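PDB 1ULZ: pyruvate carboxylase n-terminal domain from Aquifex aeolicus, which is the biotin carboxylase subunit of pyruvate carboxylase, a member of the ATP-grasp superfamily with an ATP-grasp domain between N- and C-terminal domains. Local coordinates for residues A[301-306]-A[327-332]. The protein carries 1 engineered substitution. Numbering follows the deposited sequence.
Sequences MVTGID and VKFNGY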
ATOM      1  N   MET A 301       7.902  -4.489  -3.130  1.00 20.76           N
ATOM      2  CA  MET A 301       6.890  -3.920  -4.018  1.00 21.93           C
ATOM      3  C   MET A 301       6.944  -4.466  -5.446  1.00 21.95           C
ATOM      4  O   MET A 301       5.909  -4.723  -6.051  1.00 22.18           O
ATOM      5  CB  MET A 301       7.025  -2.397  -4.098  1.00 23.72           C
ATOM      6  CG  MET A 301       7.127  -1.669  -2.771  1.00 29.35           C
ATOM      7  SD  MET A 301       5.627  -1.741  -1.812  1.00 36.18           S
ATOM      8  CE  MET A 301       4.656  -0.461  -2.620  1.00 28.62           C
ATOM      9  N   VAL A 302       8.145  -4.626  -5.993  1.00 22.62           N
ATOM     10  CA  VAL A 302       8.273  -5.111  -7.364  1.00 21.93           C
ATOM     11  C   VAL A 302       8.307  -6.635  -7.538  1.00 22.14           C
ATOM     12  O   VAL A 302       8.193  -7.124  -8.660  1.00 22.99           O
ATOM     13  CB  VAL A 302       9.503  -4.479  -8.052  1.00 21.63           C
ATOM     14  CG1 VAL A 302       9.353  -2.970  -8.066  1.00 19.92           C
ATOM     15  CG2 VAL A 302      10.781  -4.867  -7.322  1.00 21.19           C
ATOM     16  N   THR A 303       8.458  -7.383  -6.447  1.00 20.91           N
ATOM     17  CA  THR A 303       8.465  -8.846  -6.533  1.00 21.12           C
ATOM     18  C   THR A 303       7.265  -9.445  -5.800  1.00 21.52           C
ATOM     19  O   THR A 303       6.903 -10.595  -6.026  1.00 21.29           O
ATOM     20  CB  THR A 303       9.726  -9.473  -5.915  1.00 20.80           C
ATOM     21  OG1 THR A 303       9.738  -9.215  -4.506  1.00 21.37           O
ATOM     22  CG2 THR A 303      10.980  -8.914  -6.568  1.00 20.19           C
ATOM     23  N   GLY A 304       6.660  -8.661  -4.917  1.00 22.76           N
ATOM     24  CA  GLY A 304       5.506  -9.138  -4.173  1.00 22.32           C
ATOM     25  C   GLY A 304       5.847 -10.181  -3.128  1.00 23.33           C
ATOM     26  O   GLY A 304       4.985 -10.960  -2.721  1.00 23.47           O
ATOM     27  N   ILE A 305       7.101 -10.191  -2.688  1.00 22.34           N
ATOM     28  CA  ILE A 305       7.569 -11.142  -1.683  1.00 21.85           C
ATOM     29  C   ILE A 305       7.861 -10.436  -0.348  1.00 22.76           C
ATOM     30  O   ILE A 305       8.608  -9.458  -0.298  1.00 22.70           O
ATOM     31  CB  ILE A 305       8.844 -11.867  -2.181  1.00 21.79           C
ATOM     32  CG1 ILE A 305       8.542 -12.584  -3.507  1.00 21.52           C
ATOM     33  CG2 ILE A 305       9.335 -12.847  -1.121  1.00 20.37           C
ATOM     34  CD1 ILE A 305       9.759 -13.195  -4.185  1.00 18.78           C
ATOM     35  N   ASP A 306       7.259 -10.938   0.726  1.00 21.67           N
ATOM     36  CA  ASP A 306       7.440 -10.367   2.057  1.00 21.61           C
ATOM     37  C   ASP A 306       8.745 -10.906   2.658  1.00 21.79           C
ATOM     38  O   ASP A 306       8.811 -12.032   3.165  1.00 22.16           O
ATOM     39  CB  ASP A 306       6.225 -10.726   2.921  1.00 20.70           C
ATOM     40  CG  ASP A 306       6.238 -10.045   4.281  1.00 20.94           C
ATOM     41  OD1 ASP A 306       5.139  -9.794   4.819  1.00 19.60           O
ATOM     42  OD2 ASP A 306       7.335  -9.780   4.819  1.00 18.81           O
ATOM     43  N   VAL A 327      10.488 -15.707  -9.383  1.00 26.08           N
ATOM     44  CA  VAL A 327      10.746 -14.310  -9.035  1.00 24.49           C
ATOM     45  C   VAL A 327      10.541 -13.381 -10.222  1.00 24.68           C
ATOM     46  O   VAL A 327      11.360 -13.348 -11.138  1.00 24.41           O
ATOM     47  CB  VAL A 327      12.195 -14.112  -8.502  1.00 23.81           C
ATOM     48  CG1 VAL A 327      12.372 -12.685  -7.998  1.00 21.73           C
ATOM     49  CG2 VAL A 327      12.489 -15.110  -7.383  1.00 22.62           C
ATOM     50  N   LYS A 328       9.444 -12.629 -10.201  1.00 24.55           N
ATOM     51  CA  LYS A 328       9.131 -11.696 -11.277  1.00 26.18           C
ATOM     52  C   LYS A 328       9.338 -10.250 -10.836  1.00 26.80           C
ATOM     53  O   LYS A 328       9.294  -9.935  -9.646  1.00 26.81           O
ATOM     54  CB  LYS A 328       7.682 -11.874 -11.739  1.00 28.20           C
ATOM     55  CG  LYS A 328       7.320 -13.289 -12.157  1.00 30.51           C
ATOM     56  CD  LYS A 328       8.202 -13.795 -13.286  1.00 32.41           C
ATOM     57  CE  LYS A 328       7.724 -15.165 -13.751  1.00 34.14           C
ATOM     58  NZ  LYS A 328       8.685 -15.812 -14.695  1.00 37.13           N
ATOM     59  N   PHE A 329       9.552  -9.372 -11.810  1.00 26.95           N
ATOM     60  CA  PHE A 329       9.781  -7.958 -11.543  1.00 25.94           C
ATOM     61  C   PHE A 329       8.729  -7.143 -12.269  1.00 26.57           C
ATOM     62  O   PHE A 329       8.772  -6.980 -13.489  1.00 27.92           O
ATOM     63  CB  PHE A 329      11.192  -7.587 -11.991  1.00 25.55           C
ATOM     64  CG  PHE A 329      12.260  -8.368 -11.281  1.00 25.38           C
ATOM     65  CD1 PHE A 329      12.599  -8.070  -9.971  1.00 25.36           C
ATOM     66  CD2 PHE A 329      12.865  -9.457 -11.894  1.00 25.70           C
ATOM     67  CE1 PHE A 329      13.521  -8.847  -9.281  1.00 25.86           C
ATOM     68  CE2 PHE A 329      13.785 -10.236 -11.211  1.00 25.15           C
ATOM     69  CZ  PHE A 329      14.110  -9.932  -9.902  1.00 25.04           C
ATOM     70  N   ASN A 330       7.782  -6.630 -11.493  1.00 25.75           N
ATOM     71  CA  ASN A 330       6.663  -5.867 -12.019  1.00 25.28           C
ATOM     72  C   ASN A 330       6.686  -4.389 -11.610  1.00 23.25           C
ATOM     73  O   ASN A 330       6.637  -4.056 -10.426  1.00 22.54           O
ATOM     74  CB  ASN A 330       5.365  -6.544 -11.556  1.00 27.45           C
ATOM     75  CG  ASN A 330       4.125  -5.754 -11.916  1.00 32.02           C
ATOM     76  OD1 ASN A 330       3.971  -5.291 -13.048  1.00 32.35           O
ATOM     77  ND2 ASN A 330       3.220  -5.608 -10.952  1.00 35.42           N
ATOM     78  N   GLY A 331       6.772  -3.509 -12.604  1.00 21.94           N
ATOM     79  CA  GLY A 331       6.798  -2.084 -12.337  1.00 20.55           C
ATOM     80  C   GLY A 331       8.008  -1.588 -11.563  1.00 20.98           C
ATOM     81  O   GLY A 331       9.010  -2.295 -11.419  1.00 20.66           O
ATOM     82  N   TYR A 332       7.907  -0.359 -11.061  1.00 20.08           N
ATOM     83  CA  TYR A 332       8.982   0.261 -10.297  1.00 19.84           C
ATOM     84  C   TYR A 332       8.529   0.819  -8.958  1.00 20.19           C
ATOM     85  O   TYR A 332       7.402   1.304  -8.814  1.00 20.02           O
ATOM     86  CB  TYR A 332       9.622   1.394 -11.099  1.00 20.88           C
ATOM     87  CG  TYR A 332      10.258   0.931 -12.381  1.00 24.59           C
ATOM     88  CD1 TYR A 332       9.496   0.740 -13.526  1.00 25.28           C
ATOM     89  CD2 TYR A 332      11.621   0.660 -12.440  1.00 24.99           C
ATOM     90  CE1 TYR A 332      10.075   0.293 -14.698  1.00 28.58           C
ATOM     91  CE2 TYR A 332      12.210   0.213 -13.604  1.00 27.17           C
ATOM     92  CZ  TYR A 332      11.431   0.032 -14.729  1.00 28.64           C
ATOM     93  OH  TYR A 332      12.008  -0.414 -15.889  1.00 33.33           O
TER
HETATM   94  O   HOH W   1       7.554 -12.473  -8.159  1.00 29.01           O
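Val-302 and Thr-303, in the last turn of helix 296-303, meet the extended chain of residues 328-331 that leads into strand 332-339; the contact thus joins the C-terminal end of a helix in the ATP-grasp part of this biotin carboxylase to the approach to its large antiparallel sheet. Backbone polar groups carry much of it. Asn-330 N donates to Val-302 O at 2.9 Å, an almost straight bond (172° at the hydrogen) that reaches the acceptor in its carbonyl plane. The same oxygen also receives a CA-H...O contact from Phe-329 CA. A second such contact runs the other way, from Thr-303 CA to Lys-328 O at 3.4 Å. The two carbonyl oxygens, Val-302 O and Lys-328 O, stand 3.2 Å apart without a bond between them, and these donors probably ease their repulsion. One water extends the polar seam: it accepts from Lys-328 N at 2.8 Å and is placed to donate to Thr-303 O.

Beyond the helix end, Gly-304 takes positive phi (71°) as the chain turns away. The hydroxyl of Thr-303 bonds to Ser-299 O and also accepts a weak bond from Ile-305 N.

Side chains pack beside the backbone bonds. Val-302 is buried, and its CG1 branch, anti to the carbonyl carbon, comes within 3.4 Å of Gly-331 O. Its side chain also touches Trp-391 of strand 384-392, whose NE1 donates to Asn-330 O; Trp-391 thus meets both segments. Phe-329 has a cation-pi partner in Arg-251. The methyl branch of Thr-303 runs alongside the phenyl group of Phe-329, meeting the ring obliquely, with Thr-303 CG2 3.7 Å from Phe-329 CE1.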